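Local structure of uncharacterized protein (Bacteroides thetaiotaomicron VPI-5482, 2RLD) at residues C[10-21]-C[99-110]. The protein is of unknown function but binds calcium and belongs to the 23S rRNA-intervening sequence (S23) family of four-helix bundle proteins. Sequence-based numbering, arbitrary orientation.
Sequences VVKDKSLEFAVR and SINNDSTEINKL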
loop_
_atom_site.group_PDB
_atom_site.type_symbol
_atom_site.label_atom_id
_atom_site.label_comp_id
_atom_site.label_asym_id
_atom_site.label_seq_id
_atom_site.Cartn_x
_atom_site.Cartn_y
_atom_site.Cartn_z
ATOM N N VAL C 10 -18.535 0.070 -26.076
ATOM C CA VAL C 10 -17.237 -0.090 -26.706
ATOM C C VAL C 10 -16.090 0.205 -25.744
ATOM O O VAL C 10 -15.091 -0.512 -25.750
ATOM C CB VAL C 10 -17.111 0.790 -27.961
ATOM C CG1 VAL C 10 -15.649 0.834 -28.457
ATOM C CG2 VAL C 10 -18.055 0.275 -29.044
ATOM N N VAL C 11 -16.215 1.227 -24.902
ATOM C CA VAL C 11 -15.113 1.532 -23.982
ATOM C C VAL C 11 -14.951 0.430 -22.923
ATOM O O VAL C 11 -13.835 0.164 -22.484
ATOM C CB VAL C 11 -15.231 2.937 -23.325
ATOM C CG1 VAL C 11 -16.285 2.952 -22.211
ATOM C CG2 VAL C 11 -13.869 3.378 -22.800
ATOM N N LYS C 12 -16.051 -0.208 -22.527
ATOM C CA LYS C 12 -15.981 -1.362 -21.636
ATOM C C LYS C 12 -15.165 -2.470 -22.277
ATOM O O LYS C 12 -14.205 -2.960 -21.679
ATOM C CB LYS C 12 -17.382 -1.890 -21.304
ATOM C CG LYS C 12 -17.373 -3.166 -20.482
ATOM N N ASP C 13 -15.549 -2.899 -23.480
ATOM C CA ASP C 13 -14.792 -3.957 -24.153
ATOM C C ASP C 13 -13.312 -3.568 -24.359
ATOM O O ASP C 13 -12.406 -4.372 -24.131
ATOM C CB ASP C 13 -15.410 -4.322 -25.499
ATOM C CG ASP C 13 -14.622 -5.416 -26.213
ATOM O OD1 ASP C 13 -14.581 -6.541 -25.692
ATOM O OD2 ASP C 13 -14.007 -5.146 -27.272
ATOM N N LYS C 14 -13.066 -2.329 -24.770
ATOM C CA LYS C 14 -11.678 -1.891 -24.969
ATOM C C LYS C 14 -10.889 -1.943 -23.674
ATOM O O LYS C 14 -9.707 -2.260 -23.688
ATOM C CB LYS C 14 -11.626 -0.470 -25.522
ATOM C CG LYS C 14 -12.267 -0.324 -26.877
ATOM C CD LYS C 14 -11.503 -1.007 -27.970
ATOM C CE LYS C 14 -11.897 -0.421 -29.334
ATOM N NZ LYS C 14 -11.346 -1.226 -30.449
ATOM N N SER C 15 -11.535 -1.595 -22.558
ATOM C CA SER C 15 -10.861 -1.590 -21.262
ATOM C C SER C 15 -10.489 -2.999 -20.798
ATOM O O SER C 15 -9.439 -3.199 -20.160
ATOM C CB SER C 15 -11.709 -0.833 -20.227
ATOM O OG SER C 15 -12.866 -1.564 -19.814
ATOM N N LEU C 16 -11.331 -3.983 -21.115
ATOM C CA LEU C 16 -11.044 -5.377 -20.754
ATOM C C LEU C 16 -9.887 -5.928 -21.591
ATOM O O LEU C 16 -8.952 -6.570 -21.072
ATOM C CB LEU C 16 -12.303 -6.214 -20.898
ATOM C CG LEU C 16 -13.349 -6.024 -19.808
ATOM C CD1 LEU C 16 -14.743 -6.528 -20.257
ATOM C CD2 LEU C 16 -12.909 -6.754 -18.530
ATOM N N GLU C 17 -9.922 -5.653 -22.894
ATOM C CA GLU C 17 -8.812 -6.016 -23.759
ATOM C C GLU C 17 -7.523 -5.357 -23.268
ATOM O O GLU C 17 -6.454 -5.976 -23.234
ATOM C CB GLU C 17 -9.102 -5.641 -25.212
ATOM C CG GLU C 17 -10.233 -6.460 -25.858
ATOM C CD GLU C 17 -10.022 -7.969 -25.810
ATOM O OE1 GLU C 17 -8.894 -8.462 -26.039
ATOM O OE2 GLU C 17 -11.005 -8.672 -25.533
ATOM N N PHE C 18 -7.631 -4.100 -22.848
ATOM C CA PHE C 18 -6.449 -3.369 -22.381
ATOM C C PHE C 18 -5.888 -3.961 -21.087
ATOM O O PHE C 18 -4.671 -4.096 -20.942
ATOM C CB PHE C 18 -6.773 -1.895 -22.166
ATOM C CG PHE C 18 -5.559 -1.048 -21.867
ATOM C CD1 PHE C 18 -4.637 -0.766 -22.863
ATOM C CD2 PHE C 18 -5.351 -0.541 -20.598
ATOM C CE1 PHE C 18 -3.540 0.022 -22.616
ATOM C CE2 PHE C 18 -4.231 0.264 -20.336
ATOM C CZ PHE C 18 -3.338 0.549 -21.343
ATOM N N ALA C 19 -6.766 -4.307 -20.143
ATOM C CA ALA C 19 -6.367 -4.950 -18.901
ATOM C C ALA C 19 -5.514 -6.187 -19.220
ATOM O O ALA C 19 -4.478 -6.435 -18.591
ATOM C CB ALA C 19 -7.633 -5.329 -18.057
ATOM N N VAL C 20 -5.925 -6.950 -20.227
ATOM C CA VAL C 20 -5.198 -8.165 -20.584
ATOM C C VAL C 20 -3.773 -7.796 -21.122
ATOM O O VAL C 20 -2.761 -8.418 -20.765
ATOM C CB VAL C 20 -5.965 -8.981 -21.630
ATOM C CG1 VAL C 20 -5.060 -10.088 -22.203
ATOM C CG2 VAL C 20 -7.307 -9.580 -21.033
ATOM N N ARG C 21 -3.703 -6.779 -21.953
ATOM C CA ARG C 21 -2.423 -6.309 -22.445
ATOM C C ARG C 21 -1.548 -5.841 -21.272
ATOM O O ARG C 21 -0.339 -6.097 -21.253
ATOM C CB ARG C 21 -2.613 -5.172 -23.436
ATOM C CG ARG C 21 -3.336 -5.595 -24.722
ATOM C CD ARG C 21 -2.913 -4.688 -25.889
ATOM N NE ARG C 21 -1.534 -4.921 -26.315
ATOM C CZ ARG C 21 -0.863 -4.120 -27.146
ATOM N NH1 ARG C 21 -1.436 -3.021 -27.630
ATOM N NH2 ARG C 21 0.391 -4.398 -27.466
ATOM N N SER C 99 2.276 0.831 -29.341
ATOM C CA SER C 99 1.162 -0.099 -29.413
ATOM C C SER C 99 0.237 0.020 -28.206
ATOM O O SER C 99 -0.973 0.142 -28.363
ATOM C CB SER C 99 1.703 -1.528 -29.535
ATOM O OG SER C 99 0.657 -2.453 -29.756
ATOM N N ILE C 100 0.816 0.006 -27.009
ATOM C CA ILE C 100 0.045 -0.029 -25.770
ATOM C C ILE C 100 -0.490 1.370 -25.496
ATOM O O ILE C 100 -1.644 1.538 -25.109
ATOM C CB ILE C 100 0.886 -0.552 -24.568
ATOM C CG1 ILE C 100 1.380 -1.960 -24.847
ATOM C CG2 ILE C 100 0.066 -0.548 -23.301
ATOM C CD1 ILE C 100 2.439 -2.450 -23.872
ATOM N N ASN C 101 0.334 2.385 -25.737
ATOM C CA ASN C 101 -0.097 3.753 -25.462
ATOM C C ASN C 101 -1.238 4.209 -26.372
ATOM O O ASN C 101 -2.110 4.955 -25.944
ATOM C CB ASN C 101 1.078 4.728 -25.558
ATOM C CG ASN C 101 0.710 6.122 -25.070
ATOM O OD1 ASN C 101 0.464 6.325 -23.885
ATOM N ND2 ASN C 101 0.668 7.079 -25.983
ATOM N N ASN C 102 -1.227 3.760 -27.621
ATOM C CA ASN C 102 -2.300 4.059 -28.550
ATOM C C ASN C 102 -3.611 3.449 -28.072
ATOM O O ASN C 102 -4.650 4.080 -28.183
ATOM C CB ASN C 102 -1.971 3.539 -29.947
ATOM C CG ASN C 102 -0.961 4.409 -30.671
ATOM O OD1 ASN C 102 -0.676 5.538 -30.249
ATOM N ND2 ASN C 102 -0.403 3.883 -31.760
ATOM N N ASP C 103 -3.560 2.238 -27.521
ATOM C CA ASP C 103 -4.767 1.626 -26.955
ATOM C C ASP C 103 -5.259 2.417 -25.727
ATOM O O ASP C 103 -6.480 2.575 -25.506
ATOM C CB ASP C 103 -4.495 0.162 -26.592
ATOM C CG ASP C 103 -4.392 -0.747 -27.806
ATOM O OD1 ASP C 103 -4.653 -0.274 -28.922
ATOM O OD2 ASP C 103 -4.100 -1.962 -27.637
ATOM N N SER C 104 -4.314 2.873 -24.909
ATOM C CA SER C 104 -4.635 3.670 -23.714
ATOM C C SER C 104 -5.320 4.960 -24.100
ATOM O O SER C 104 -6.379 5.315 -23.567
ATOM C CB SER C 104 -3.380 3.951 -22.883
ATOM O OG SER C 104 -3.719 4.137 -21.508
ATOM N N THR C 105 -4.750 5.649 -25.079
ATOM C CA THR C 105 -5.238 6.972 -25.412
ATOM C C THR C 105 -6.586 6.889 -26.150
ATOM O O THR C 105 -7.425 7.801 -26.057
ATOM C CB THR C 105 -4.170 7.774 -26.185
ATOM O OG1 THR C 105 -3.767 7.046 -27.337
ATOM C CG2 THR C 105 -2.943 8.005 -25.311
ATOM N N GLU C 106 -6.814 5.785 -26.861
ATOM C CA GLU C 106 -8.137 5.511 -27.432
ATOM C C GLU C 106 -9.192 5.474 -26.330
ATOM O O GLU C 106 -10.292 5.959 -26.517
ATOM C CB GLU C 106 -8.123 4.188 -28.205
ATOM C CG GLU C 106 -9.463 3.752 -28.750
ATOM C CD GLU C 106 -9.390 2.425 -29.509
ATOM O OE1 GLU C 106 -8.548 1.558 -29.155
ATOM O OE2 GLU C 106 -10.172 2.254 -30.471
ATOM N N ILE C 107 -8.860 4.867 -25.184
ATOM C CA ILE C 107 -9.780 4.803 -24.049
ATOM C C ILE C 107 -10.012 6.187 -23.441
ATOM O O ILE C 107 -11.158 6.536 -23.107
ATOM C CB ILE C 107 -9.297 3.757 -22.981
ATOM C CG1 ILE C 107 -9.445 2.339 -23.536
ATOM C CG2 ILE C 107 -10.026 3.916 -21.639
ATOM C CD1 ILE C 107 -8.742 1.288 -22.715
ATOM N N ASN C 108 -8.945 6.981 -23.313
ATOM C CA ASN C 108 -9.085 8.377 -22.886
ATOM C C ASN C 108 -10.161 9.119 -23.683
ATOM O O ASN C 108 -11.028 9.800 -23.130
ATOM C CB ASN C 108 -7.784 9.141 -23.091
ATOM C CG ASN C 108 -6.747 8.840 -22.047
ATOM O OD1 ASN C 108 -6.624 7.717 -21.590
ATOM N ND2 ASN C 108 -5.977 9.864 -21.668
ATOM N N LYS C 109 -10.073 8.977 -24.998
ATOM C CA LYS C 109 -10.901 9.733 -25.934
ATOM C C LYS C 109 -12.379 9.370 -25.740
ATOM O O LYS C 109 -13.250 10.245 -25.672
ATOM C CB LYS C 109 -10.439 9.391 -27.342
ATOM C CG LYS C 109 -11.158 10.102 -28.460
ATOM C CD LYS C 109 -10.662 9.611 -29.815
ATOM C CE LYS C 109 -10.802 8.103 -29.956
ATOM N NZ LYS C 109 -11.211 7.691 -31.319
ATOM N N LEU C 110 -12.650 8.073 -25.630
ATOM C CA LEU C 110 -14.020 7.604 -25.470
ATOM C C LEU C 110 -14.589 8.036 -24.104
ATOM O O LEU C 110 -15.742 8.516 -24.005
ATOM C CB LEU C 110 -14.055 6.082 -25.623
ATOM C CG LEU C 110 -13.615 5.567 -27.002
ATOM C CD1 LEU C 110 -13.384 4.041 -27.021
ATOM C CD2 LEU C 110 -14.647 5.983 -28.037
#
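Phe18 and Ile107 interlock as reciprocal knobs into holes where the first and last helices of a four-helix bundle, 7-32 and 94-116, pack antiparallel. The short segments run at 155° to each other, with their axes 10.0 Å apart at closest approach. With CG anti to the backbone N (chi1 -172°), the Phe18 ring sits among the side chains of Ile100, Asp103, Ser104 and Ile107. It crosses the Ile100 side chain at about a right angle, CE1 lying 3.7 Å from Ile100 CG2, while the carbonyl O of Ile100 meets the ring at its edge. The ring's far end, CZ, abuts Ser104, whose buried OG is hydrogen-bonded to Glu80 on helix 62-88. In return, Ile107 packs among Val11, Lys14, Ser15 and Phe18, placing CD1 3.8 Å from Phe18 CB. Ile49 of helix 38-57 touches both knobs, tying this interface into the bundle core. Toward the calcium-binding end of helix 7-32, Val11 and Leu110 slide past each other in opposite directions, Val11 CG2 coming within 3.9 Å of Leu110 CB.

Polar side chains flank this apolar seam. Lys14 crosses the extended Glu106 at about a right angle; its CE lies closer to Glu106 OE2 than its NZ does, and the salt bridge is long. Beyond Phe18, Arg21 bends at chi3 (71°) and has Ile100 CG1 over one face of its guanidinium, offset toward the rim near NH2. Its NH1 forms a 2.9 Å salt bridge with OD2 of Asp103, a residue that has been seen as a calcium ligand but carries no ion in this chain. That nitrogen comes from above the carboxylate plane, although OD2 lies in the plane of the guanidinium. Arg21 also grips Ser99 end-on: NH1 and NH2 both donate to the one OG, each at 3.0 Å.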